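Local coordinates for glycosyl hydrolases family 2, sugar binding domain protein (Bacteroides uniformis str. 3978 T3 ii, PDB 6D1P) that acts as a beta-glucuronidase, a family 2 glycoside hydrolase of a gut bacterium that probably cleaves the O-glycosidic bonds of glucuronides, at residues N493-E498 and Q564-R569; W548-I553 and T605-Y610; F557-K562 and Q669-A674; H624-S629 and E642-S647. All blocks are in the same frame, centred on the assembly; numbering follows the deposited sequence.

How the contacts relate
From the N terminus, the chain opens contact 1 on helix 494-503, then enters helix 550-564, where contacts 2 and 3 both begin. Contact 1 closes at the end of that helix, at 564-569, so its loop crosses those of contacts 2 and 3. Contact 2 closes at 605-610, crossing contact 3. Contact 4 then opens and closes as a short strand pair, 624-629 with 642-647, nested inside the loop that contact 3 finally closes at 669-674. Contacts 1 and 2 tie together parts of the TIM barrel domain; contact 3 joins that domain to the following beta domain. Hydrogen bonds link contact 4 to both neighbours, through Glu608 to His624 and Asp558 to Tyr646.

Contact 1. Residues N493-E498 and Q564-R569; sequences NYREME and QETMPR
Met567 and the Tyr494 ring cross obliquely, the methyl end of the methionine leading. The Met567 chain is extended beyond CG, so CE arrives 3.4 Å from CE2 of Tyr494 and also 3.6 Å from CB of Arg495. The sulfur sits further back: SD is 5.1 Å from the centroid of the Tyr494 ring, an oblique Met-aromatic contact, and lies 4.1 Å from Glu498 CG, the two side chains crossing at about a right angle. Tyr494 CG is anti to the backbone N (chi1 164°), which lays the ring beside Met567 CE and carries OH to Glu498 and Gln564. That hydroxyl donates to Glu498 OE2 at 2.5 Å, one helical turn on, meeting it from above the carboxylate plane; His510 binds the same oxygen.

The contact joins the start of helix 494-503 in the TIM barrel domain to the type I turn, Gln564 to Met567, at the end of helix 550-564. Across the contact Gln564 NE2 gives Tyr494 OH a weak bond of 3.1 Å, its stronger partner being Ser573. An alanine in place of Tyr494 lacks the ring and hydroxyl, which would probably loosen the packing of Met567 and leave Glu498 less firmly placed. Nearer the surface Arg495 NH2 donates to Thr566 OG1 at 3.2 Å, tilted 21° from the guanidinium plane; that oxygen also bonds to Glu563 O.

Contact 2. Residues W548-I553 and T605-Y610; sequences WSESYI and TPKESY
The flat carboxylate of Glu550 meets the backbone N of Glu608 at OE1, on the syn lone pair, the side of its other oxygen. That bond is 2.9 Å from Glu608 N to OE1, with an N-H...O angle of 148°; OE1 also lies 3.3 Å from CB of Lys607, while OE2 accepts from Gly520 N. Water 1 gives OE1 a second donor at 2.9 Å and reaches on to Ser609 OG at 2.5 Å. The side chain starts with CG anti to its carbonyl carbon and runs out extended, spanning the gap to the other segment.

These are the first turn of helix 550-564, N-capped by Ser549 OG accepting from Tyr552 N, and the approach to helix 609-617, both in the TIM barrel domain. The donors at the carboxylate would tend to favour its ionised form. A glutamine in place of Glu550 has one acceptor oxygen, so either the bond to Glu608 N or that to Gly520 N would probably be lost. One turn further along the helix, Ile553 CG2 packs on Ser609 CB at 4.3 Å. The extended Lys607 chain carries NZ to Gly598 O and to a salt bridge with the sodium ligand Asp580; the Glu608 carboxylate holds His624 NE2.

Contact 3. Residues F557-K562 and Q669-A674; sequences FDWHLK and QDFPAA
The Phe671 ring is held between two partners. Over the centre of one face stands Trp559 CE3, 3.4 Å above the ring plane; over the centre of the opposite face lies CB of Pro672, the next residue, joined by a cis peptide bond. Trp559 presents its edge, so the pair is a T-shaped stack with the planes at 80°, the tryptophan six-membered ring and the Phe671 ring 4.8 Å apart between centroids. Lys562 adds to the packing: its CE lies over the rim of one Trp559 face and 3.8 Å from CB of Phe671.

Polar bonds flank the rings. Asp558 OD1 accepts from Ala673 N at 2.6 Å on its syn lone pair, with a nearly straight 175° angle at the hydrogen. OD2 of the same carboxylate receives a water that also accepts from Ala674 N. At the other end Gln669 NE2 donates to Lys562 O at 3.0 Å, from 31° above that carbonyl's plane, and a second water, 2.4 Å from Lys562 NZ, donates to both Gln669 O and OE1.

Further out, Tyr646 OH bonds to Asp558 OD1 and Tyr616 OH to OD2, steadying the carboxylate, while Phe491 meets Trp559. The helix 550-564 of the TIM barrel domain is thus pinned to a loop of the following DUF4982 domain. With Ala673 N donating to OD1, and Tyr646 OH, Tyr616 OH and a water also bonded to the carboxylate, the buried Asp558 is likely to remain ionised.

Contact 4. Residues H624-S629 and E642-S647; sequences HIYGHS and EILVYS
This is an antiparallel strand pair, 623-625 beside 641-647, in the beta domain that follows the TIM barrel, consistent with an immunoglobulin-like E-set fold. His624 and Tyr646 form a hydrogen-bonded pair: Tyr646 N donates to His624 O at 2.8 Å, with a nearly straight N-H...O angle of 175°, while His624 N returns only a weak, bent bond to Tyr646 O at 2.9 Å. Ile625 and Val645 form the next, non-hydrogen-bonded pair. Beyond it Tyr626 N still reaches Leu644 O, 3.0 Å away and in the carbonyl plane, but the return bond is replaced by a water that donates to Tyr626 O at 2.9 Å and accepts from Leu644 N at 3.0 Å. The strands splay apart around it, and the chain turns off at Gly627, whose backbone angles would jam a CB against the preceding carbonyl.

On one face Ile625 lies side by side with its neighbours, CG2 against Ile643 CG2 at 4.1 Å and CG1 against Val645 CG2 at 4.2 Å. His624 and Tyr646 point to the opposite face. Tyr626 places CB at the edge of the Tyr646 ring. The polar ends leave the strand pair: His624 NE2 to Glu608, Tyr626 OH to Ser551 and His522, Tyr646 OH to Asp558.

Strand 641-647 is central in its sheet, bonded on its other side to strand 677-680. Tyr626 and Tyr646 rest on Ile554 of helix 550-564, whereas Ile625 meets Ile704 of strand 698-709, in the second sheet.

Contact 1. Residues N493-E498 and Q564-R569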
# COMPACT_ATOMS: atom_id res chain seq x y z
N ASN A 493 -11.30 25.03 -37.09
CA ASN A 493 -9.99 25.56 -37.49
C ASN A 493 -9.00 24.48 -37.89
O ASN A 493 -7.82 24.79 -38.08
CB ASN A 493 -9.42 26.40 -36.35
CG ASN A 493 -10.29 27.58 -36.01
OD1 ASN A 493 -10.56 27.87 -34.85
ND2 ASN A 493 -10.75 28.29 -37.06
N TYR A 494 -9.45 23.22 -38.03
CA TYR A 494 -8.54 22.10 -38.18
C TYR A 494 -7.69 22.22 -39.45
O TYR A 494 -6.46 22.11 -39.40
CB TYR A 494 -9.32 20.77 -38.19
CG TYR A 494 -8.51 19.59 -38.72
CD1 TYR A 494 -7.25 19.30 -38.20
CD2 TYR A 494 -9.00 18.77 -39.72
CE1 TYR A 494 -6.51 18.24 -38.69
CE2 TYR A 494 -8.26 17.70 -40.22
CZ TYR A 494 -7.02 17.44 -39.70
OH TYR A 494 -6.27 16.38 -40.19
N ARG A 495 -8.34 22.38 -40.60
CA ARG A 495 -7.58 22.41 -41.85
C ARG A 495 -6.51 23.50 -41.82
O ARG A 495 -5.37 23.27 -42.22
CB ARG A 495 -8.52 22.61 -43.04
CG ARG A 495 -7.80 22.62 -44.39
CD ARG A 495 -8.63 23.28 -45.48
NE ARG A 495 -9.73 22.44 -45.97
CZ ARG A 495 -10.91 22.92 -46.36
NH1 ARG A 495 -11.15 24.23 -46.30
NH2 ARG A 495 -11.86 22.09 -46.80
N GLU A 496 -6.86 24.70 -41.33
CA GLU A 496 -5.90 25.79 -41.29
C GLU A 496 -4.67 25.40 -40.45
O GLU A 496 -3.53 25.51 -40.92
CB GLU A 496 -6.58 27.05 -40.74
CG GLU A 496 -5.65 28.28 -40.56
CD GLU A 496 -6.32 29.46 -39.83
OE1 GLU A 496 -7.57 29.58 -39.85
OE2 GLU A 496 -5.58 30.27 -39.22
N MET A 497 -4.90 24.89 -39.23
CA MET A 497 -3.80 24.44 -38.37
C MET A 497 -3.04 23.27 -39.00
O MET A 497 -1.81 23.18 -38.88
CB MET A 497 -4.33 24.05 -37.00
CG MET A 497 -5.10 25.16 -36.32
SD MET A 497 -6.25 24.56 -35.05
CE MET A 497 -5.18 24.30 -33.62
N GLU A 498 -3.75 22.37 -39.68
CA GLU A 498 -3.06 21.26 -40.33
C GLU A 498 -2.18 21.76 -41.47
O GLU A 498 -1.05 21.28 -41.65
CB GLU A 498 -4.06 20.23 -40.84
CG GLU A 498 -3.47 18.86 -41.09
CD GLU A 498 -3.37 18.04 -39.80
OE1 GLU A 498 -2.86 18.58 -38.81
OE2 GLU A 498 -3.83 16.87 -39.78
N GLN A 564 -10.32 15.60 -43.86
CA GLN A 564 -9.20 14.83 -44.39
C GLN A 564 -9.43 14.37 -45.82
O GLN A 564 -8.45 14.06 -46.51
CB GLN A 564 -8.91 13.65 -43.47
CG GLN A 564 -8.45 14.15 -42.10
CD GLN A 564 -7.87 13.09 -41.19
OE1 GLN A 564 -7.75 11.92 -41.55
NE2 GLN A 564 -7.48 13.51 -40.00
N GLU A 565 -10.68 14.32 -46.28
CA GLU A 565 -10.95 13.91 -47.65
C GLU A 565 -10.53 14.97 -48.67
O GLU A 565 -10.41 14.66 -49.85
CB GLU A 565 -12.43 13.60 -47.83
CG GLU A 565 -12.92 12.37 -47.08
CD GLU A 565 -14.40 12.10 -47.30
OE1 GLU A 565 -15.02 12.75 -48.18
OE2 GLU A 565 -14.94 11.24 -46.58
N THR A 566 -10.31 16.21 -48.23
CA THR A 566 -9.96 17.32 -49.09
C THR A 566 -8.52 17.80 -48.86
O THR A 566 -8.21 18.96 -49.11
CB THR A 566 -10.94 18.48 -48.89
OG1 THR A 566 -10.50 19.34 -47.82
CG2 THR A 566 -12.30 17.95 -48.55
N MET A 567 -7.64 16.92 -48.38
CA MET A 567 -6.25 17.28 -48.09
C MET A 567 -5.31 16.31 -48.79
O MET A 567 -4.85 15.33 -48.19
CB MET A 567 -5.97 17.28 -46.59
CG MET A 567 -6.83 18.22 -45.79
SD MET A 567 -6.27 18.21 -44.08
CE MET A 567 -7.60 19.10 -43.30
N PRO A 568 -4.99 16.57 -50.06
CA PRO A 568 -4.12 15.66 -50.80
C PRO A 568 -2.67 15.64 -50.31
O PRO A 568 -1.98 14.64 -50.57
CB PRO A 568 -4.20 16.20 -52.24
CG PRO A 568 -4.58 17.63 -52.10
CD PRO A 568 -5.47 17.70 -50.88
N ARG A 569 -2.17 16.68 -49.65
CA ARG A 569 -0.79 16.58 -49.17
C ARG A 569 -0.63 15.80 -47.87
O ARG A 569 0.51 15.47 -47.52
CB ARG A 569 -0.19 17.96 -48.91
CG ARG A 569 -0.05 18.83 -50.12
CD ARG A 569 -0.47 20.21 -49.71
NE ARG A 569 0.61 21.01 -49.15
CZ ARG A 569 0.45 21.90 -48.19
NH1 ARG A 569 -0.74 22.08 -47.63
NH2 ARG A 569 1.49 22.61 -47.77

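Contact 2. Residues W548-I553 and T605-Y610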
# COMPACT_ATOMS: atom_id res chain seq x y z
N TRP A 548 -17.58 17.89 -22.07
CA TRP A 548 -17.05 16.53 -22.20
C TRP A 548 -18.13 15.52 -22.62
O TRP A 548 -17.97 14.31 -22.41
CB TRP A 548 -16.35 16.09 -20.90
CG TRP A 548 -15.01 16.82 -20.66
CD1 TRP A 548 -14.72 18.14 -20.93
CD2 TRP A 548 -13.79 16.25 -20.15
NE1 TRP A 548 -13.41 18.42 -20.61
CE2 TRP A 548 -12.82 17.29 -20.13
CE3 TRP A 548 -13.43 14.98 -19.69
CZ2 TRP A 548 -11.52 17.08 -19.67
CZ3 TRP A 548 -12.14 14.77 -19.25
CH2 TRP A 548 -11.20 15.82 -19.23
N SER A 549 -19.20 15.98 -23.26
CA SER A 549 -20.25 15.10 -23.77
C SER A 549 -19.78 14.34 -25.01
O SER A 549 -18.84 14.73 -25.72
CB SER A 549 -21.48 15.91 -24.13
OG SER A 549 -21.20 16.66 -25.30
N GLU A 550 -20.45 13.21 -25.27
CA GLU A 550 -20.26 12.54 -26.55
C GLU A 550 -20.76 13.39 -27.70
O GLU A 550 -20.22 13.31 -28.80
CB GLU A 550 -20.95 11.18 -26.54
CG GLU A 550 -20.33 10.19 -25.54
CD GLU A 550 -20.68 8.73 -25.82
OE1 GLU A 550 -20.33 8.19 -26.91
OE2 GLU A 550 -21.32 8.11 -24.93
N SER A 551 -21.77 14.22 -27.44
CA SER A 551 -22.35 15.05 -28.49
C SER A 551 -21.30 15.96 -29.09
O SER A 551 -21.24 16.13 -30.32
CB SER A 551 -23.50 15.87 -27.93
OG SER A 551 -24.50 15.01 -27.42
N TYR A 552 -20.47 16.56 -28.24
CA TYR A 552 -19.44 17.43 -28.75
C TYR A 552 -18.40 16.65 -29.53
O TYR A 552 -18.08 16.98 -30.68
CB TYR A 552 -18.78 18.23 -27.63
CG TYR A 552 -17.64 19.04 -28.17
CD1 TYR A 552 -17.88 20.18 -28.94
CD2 TYR A 552 -16.33 18.63 -27.98
CE1 TYR A 552 -16.81 20.92 -29.48
CE2 TYR A 552 -15.27 19.35 -28.52
CZ TYR A 552 -15.51 20.50 -29.26
OH TYR A 552 -14.45 21.20 -29.78
N ILE A 553 -17.88 15.57 -28.95
CA ILE A 553 -16.74 14.93 -29.58
C ILE A 553 -17.13 14.28 -30.90
O ILE A 553 -16.30 14.13 -31.80
CB ILE A 553 -16.06 13.92 -28.63
CG1 ILE A 553 -14.57 13.83 -28.97
CG2 ILE A 553 -16.71 12.55 -28.73
CD1 ILE A 553 -13.79 15.10 -28.64
N THR A 605 -16.11 -1.49 -24.22
CA THR A 605 -17.47 -1.14 -24.61
C THR A 605 -17.42 0.07 -25.53
O THR A 605 -16.89 1.11 -25.13
CB THR A 605 -18.35 -0.85 -23.40
OG1 THR A 605 -18.26 -1.92 -22.44
CG2 THR A 605 -19.80 -0.66 -23.83
N PRO A 606 -17.96 -0.01 -26.75
CA PRO A 606 -17.87 1.13 -27.67
C PRO A 606 -18.70 2.33 -27.23
O PRO A 606 -19.85 2.20 -26.82
CB PRO A 606 -18.40 0.56 -28.99
CG PRO A 606 -18.16 -0.94 -28.88
CD PRO A 606 -18.29 -1.27 -27.43
N LYS A 607 -18.09 3.51 -27.32
CA LYS A 607 -18.84 4.76 -27.32
C LYS A 607 -19.46 4.96 -28.70
O LYS A 607 -19.12 4.28 -29.67
CB LYS A 607 -17.94 5.95 -26.99
CG LYS A 607 -17.08 5.80 -25.73
CD LYS A 607 -16.30 7.09 -25.46
CE LYS A 607 -15.30 6.91 -24.32
NZ LYS A 607 -14.34 8.06 -24.13
N GLU A 608 -20.36 5.93 -28.80
CA GLU A 608 -20.99 6.18 -30.10
C GLU A 608 -20.05 6.89 -31.07
O GLU A 608 -20.32 6.88 -32.28
CB GLU A 608 -22.29 6.96 -29.89
CG GLU A 608 -23.18 6.27 -28.84
CD GLU A 608 -24.67 6.43 -29.10
OE1 GLU A 608 -25.13 6.26 -30.27
OE2 GLU A 608 -25.38 6.73 -28.12
N SER A 609 -18.94 7.44 -30.59
CA SER A 609 -17.94 7.97 -31.49
C SER A 609 -17.21 6.88 -32.26
O SER A 609 -16.65 7.16 -33.32
CB SER A 609 -16.93 8.79 -30.72
OG SER A 609 -16.48 8.04 -29.59
N TYR A 610 -17.18 5.64 -31.74
CA TYR A 610 -16.56 4.55 -32.48
C TYR A 610 -17.21 4.38 -33.86
O TYR A 610 -16.53 3.99 -34.82
CB TYR A 610 -16.66 3.25 -31.67
CG TYR A 610 -16.18 1.98 -32.39
CD1 TYR A 610 -17.06 1.22 -33.18
CD2 TYR A 610 -14.86 1.54 -32.27
CE1 TYR A 610 -16.63 0.05 -33.83
CE2 TYR A 610 -14.42 0.38 -32.93
CZ TYR A 610 -15.31 -0.36 -33.71
OH TYR A 610 -14.88 -1.51 -34.35
O HOH W 1 -17.81 9.29 -27.82

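Contact 3. Residues F557-K562 and Q669-A674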
# COMPACT_ATOMS: atom_id res chain seq x y z
N PHE A 557 -14.95 14.74 -34.21
CA PHE A 557 -14.41 13.66 -35.03
C PHE A 557 -14.96 13.76 -36.46
O PHE A 557 -14.21 13.62 -37.44
CB PHE A 557 -14.78 12.30 -34.44
CG PHE A 557 -14.09 11.96 -33.15
CD1 PHE A 557 -12.73 12.19 -32.97
CD2 PHE A 557 -14.81 11.37 -32.11
CE1 PHE A 557 -12.10 11.86 -31.77
CE2 PHE A 557 -14.20 11.02 -30.91
CZ PHE A 557 -12.84 11.27 -30.73
N ASP A 558 -16.27 13.99 -36.58
CA ASP A 558 -16.93 14.12 -37.87
C ASP A 558 -16.24 15.18 -38.73
O ASP A 558 -15.75 14.89 -39.83
CB ASP A 558 -18.41 14.49 -37.62
CG ASP A 558 -19.28 14.37 -38.86
OD1 ASP A 558 -20.50 14.47 -38.70
OD2 ASP A 558 -18.76 14.17 -39.98
N TRP A 559 -16.12 16.40 -38.20
CA TRP A 559 -15.44 17.48 -38.91
C TRP A 559 -14.04 17.06 -39.38
O TRP A 559 -13.74 17.11 -40.58
CB TRP A 559 -15.34 18.72 -38.03
CG TRP A 559 -14.89 19.86 -38.83
CD1 TRP A 559 -13.59 20.18 -39.14
CD2 TRP A 559 -15.71 20.80 -39.53
NE1 TRP A 559 -13.56 21.29 -39.96
CE2 TRP A 559 -14.85 21.69 -40.21
CE3 TRP A 559 -17.11 20.99 -39.63
CZ2 TRP A 559 -15.33 22.76 -40.99
CZ3 TRP A 559 -17.58 22.06 -40.40
CH2 TRP A 559 -16.69 22.93 -41.07
N HIS A 560 -13.17 16.66 -38.44
CA HIS A 560 -11.82 16.26 -38.82
C HIS A 560 -11.84 15.26 -39.97
O HIS A 560 -11.09 15.41 -40.94
CB HIS A 560 -11.08 15.65 -37.63
CG HIS A 560 -10.48 16.65 -36.69
ND1 HIS A 560 -11.23 17.34 -35.76
CD2 HIS A 560 -9.20 17.05 -36.51
CE1 HIS A 560 -10.43 18.14 -35.06
NE2 HIS A 560 -9.20 17.98 -35.50
N LEU A 561 -12.70 14.24 -39.86
CA LEU A 561 -12.70 13.17 -40.86
C LEU A 561 -13.16 13.67 -42.22
O LEU A 561 -12.63 13.25 -43.26
CB LEU A 561 -13.59 12.02 -40.39
CG LEU A 561 -13.02 11.20 -39.21
CD1 LEU A 561 -14.05 10.23 -38.68
CD2 LEU A 561 -11.77 10.46 -39.64
N LYS A 562 -14.15 14.56 -42.25
CA LYS A 562 -14.59 15.04 -43.55
C LYS A 562 -13.58 16.02 -44.13
O LYS A 562 -13.45 16.10 -45.36
CB LYS A 562 -15.99 15.64 -43.47
CG LYS A 562 -16.14 16.93 -42.72
CD LYS A 562 -16.25 18.13 -43.65
CE LYS A 562 -16.67 19.36 -42.86
NZ LYS A 562 -16.71 20.59 -43.70
N GLN A 669 -19.06 15.68 -47.16
CA GLN A 669 -18.89 17.12 -47.04
C GLN A 669 -20.11 17.84 -46.48
O GLN A 669 -20.01 19.03 -46.14
CB GLN A 669 -18.54 17.73 -48.40
CG GLN A 669 -17.19 17.29 -48.93
CD GLN A 669 -16.10 17.40 -47.87
OE1 GLN A 669 -15.92 18.46 -47.24
NE2 GLN A 669 -15.37 16.30 -47.65
N ASP A 670 -21.26 17.17 -46.37
CA ASP A 670 -22.50 17.79 -45.90
C ASP A 670 -22.58 17.61 -44.38
O ASP A 670 -23.33 16.78 -43.85
CB ASP A 670 -23.69 17.19 -46.63
CG ASP A 670 -24.94 18.05 -46.56
OD1 ASP A 670 -25.05 18.90 -45.64
OD2 ASP A 670 -25.82 17.90 -47.44
N PHE A 671 -21.78 18.41 -43.66
CA PHE A 671 -21.59 18.26 -42.22
C PHE A 671 -22.80 18.79 -41.46
O PHE A 671 -23.31 19.86 -41.77
CB PHE A 671 -20.33 19.01 -41.79
CG PHE A 671 -20.15 19.09 -40.30
CD1 PHE A 671 -19.46 18.10 -39.61
CD2 PHE A 671 -20.62 20.19 -39.60
CE1 PHE A 671 -19.27 18.19 -38.23
CE2 PHE A 671 -20.43 20.29 -38.22
CZ PHE A 671 -19.76 19.28 -37.53
N PRO A 672 -23.25 18.08 -40.40
CA PRO A 672 -22.64 16.85 -39.89
C PRO A 672 -23.36 15.58 -40.30
O PRO A 672 -24.43 15.65 -40.89
CB PRO A 672 -22.75 17.02 -38.38
CG PRO A 672 -24.11 17.70 -38.24
CD PRO A 672 -24.24 18.63 -39.45
N ALA A 673 -22.77 14.44 -39.94
CA ALA A 673 -23.31 13.11 -40.22
C ALA A 673 -23.37 12.81 -41.72
O ALA A 673 -24.18 11.97 -42.14
CB ALA A 673 -24.69 12.91 -39.59
N ALA A 674 -22.51 13.46 -42.51
CA ALA A 674 -22.40 13.21 -43.95
C ALA A 674 -23.76 13.28 -44.65
O ALA A 674 -24.10 12.44 -45.49
CB ALA A 674 -21.71 11.88 -44.25
O HOH W 2 -20.50 15.35 -42.33
O HOH W 3 -17.40 20.82 -46.01

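Contact 4. Residues H624-S629 and E642-S647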
# COMPACT_ATOMS: atom_id res chain seq x y z
N HIS A 624 -25.59 3.29 -37.92
CA HIS A 624 -25.68 3.53 -36.48
C HIS A 624 -26.40 4.84 -36.25
O HIS A 624 -25.86 5.91 -36.55
CB HIS A 624 -24.31 3.57 -35.80
CG HIS A 624 -24.37 3.81 -34.31
ND1 HIS A 624 -24.33 2.79 -33.37
CD2 HIS A 624 -24.47 4.96 -33.60
CE1 HIS A 624 -24.40 3.30 -32.16
NE2 HIS A 624 -24.49 4.62 -32.26
N ILE A 625 -27.61 4.76 -35.70
CA ILE A 625 -28.30 5.95 -35.24
C ILE A 625 -27.60 6.46 -33.99
O ILE A 625 -27.40 5.71 -33.03
CB ILE A 625 -29.77 5.65 -34.96
CG1 ILE A 625 -30.43 5.02 -36.20
CG2 ILE A 625 -30.47 6.90 -34.47
CD1 ILE A 625 -31.74 4.30 -35.90
N TYR A 626 -27.24 7.73 -33.99
CA TYR A 626 -26.62 8.30 -32.81
C TYR A 626 -27.67 8.45 -31.71
O TYR A 626 -28.67 9.16 -31.89
CB TYR A 626 -25.94 9.63 -33.14
CG TYR A 626 -25.55 10.40 -31.90
CD1 TYR A 626 -24.87 9.78 -30.85
CD2 TYR A 626 -25.88 11.75 -31.77
CE1 TYR A 626 -24.53 10.49 -29.71
CE2 TYR A 626 -25.53 12.46 -30.64
CZ TYR A 626 -24.86 11.83 -29.62
OH TYR A 626 -24.53 12.54 -28.49
N GLY A 627 -27.44 7.79 -30.58
CA GLY A 627 -28.30 7.94 -29.43
C GLY A 627 -28.67 6.64 -28.74
O GLY A 627 -29.56 6.64 -27.89
N HIS A 628 -28.01 5.53 -29.08
CA HIS A 628 -28.25 4.28 -28.37
C HIS A 628 -28.06 4.44 -26.86
O HIS A 628 -28.77 3.82 -26.06
CB HIS A 628 -27.31 3.19 -28.88
CG HIS A 628 -27.71 2.60 -30.19
ND1 HIS A 628 -28.23 1.33 -30.30
CD2 HIS A 628 -27.64 3.09 -31.45
CE1 HIS A 628 -28.47 1.07 -31.57
NE2 HIS A 628 -28.12 2.12 -32.29
N SER A 629 -27.08 5.26 -26.45
CA SER A 629 -26.81 5.50 -25.04
C SER A 629 -27.39 6.83 -24.56
O SER A 629 -26.95 7.35 -23.53
CB SER A 629 -25.30 5.44 -24.77
OG SER A 629 -24.60 6.57 -25.28
N GLU A 642 -33.18 17.20 -33.78
CA GLU A 642 -32.20 16.65 -34.70
C GLU A 642 -31.84 15.21 -34.35
O GLU A 642 -31.71 14.85 -33.17
CB GLU A 642 -30.95 17.53 -34.68
CG GLU A 642 -29.76 17.00 -35.45
CD GLU A 642 -28.45 17.49 -34.84
OE1 GLU A 642 -28.07 16.99 -33.75
OE2 GLU A 642 -27.84 18.41 -35.44
N ILE A 643 -31.69 14.39 -35.39
CA ILE A 643 -31.23 13.01 -35.30
C ILE A 643 -30.12 12.84 -36.32
O ILE A 643 -30.31 13.13 -37.50
CB ILE A 643 -32.37 12.00 -35.56
CG1 ILE A 643 -33.40 11.99 -34.45
CG2 ILE A 643 -31.84 10.58 -35.75
CD1 ILE A 643 -34.51 12.99 -34.64
N LEU A 644 -28.95 12.38 -35.86
CA LEU A 644 -27.83 12.12 -36.75
C LEU A 644 -27.64 10.62 -36.91
O LEU A 644 -27.85 9.85 -35.97
CB LEU A 644 -26.53 12.74 -36.22
CG LEU A 644 -26.60 14.18 -35.69
CD1 LEU A 644 -25.32 14.55 -34.88
CD2 LEU A 644 -26.87 15.17 -36.81
N VAL A 645 -27.21 10.20 -38.09
CA VAL A 645 -26.96 8.79 -38.33
C VAL A 645 -25.57 8.65 -38.91
O VAL A 645 -25.17 9.43 -39.79
CB VAL A 645 -28.01 8.18 -39.28
CG1 VAL A 645 -27.65 6.74 -39.56
CG2 VAL A 645 -29.39 8.26 -38.66
N TYR A 646 -24.82 7.67 -38.43
CA TYR A 646 -23.47 7.45 -38.93
C TYR A 646 -23.48 6.13 -39.68
O TYR A 646 -23.54 5.05 -39.08
CB TYR A 646 -22.44 7.54 -37.78
CG TYR A 646 -22.27 9.00 -37.41
CD1 TYR A 646 -21.32 9.80 -38.08
CD2 TYR A 646 -23.11 9.61 -36.48
CE1 TYR A 646 -21.19 11.16 -37.79
CE2 TYR A 646 -22.99 10.96 -36.19
CZ TYR A 646 -22.03 11.73 -36.86
OH TYR A 646 -21.92 13.06 -36.57
N SER A 647 -23.45 6.24 -41.01
CA SER A 647 -23.46 5.08 -41.88
C SER A 647 -22.51 5.33 -43.05
O SER A 647 -22.33 6.47 -43.47
CB SER A 647 -24.89 4.79 -42.38
OG SER A 647 -24.88 3.87 -43.46
O HOH W 4 -28.95 11.89 -32.93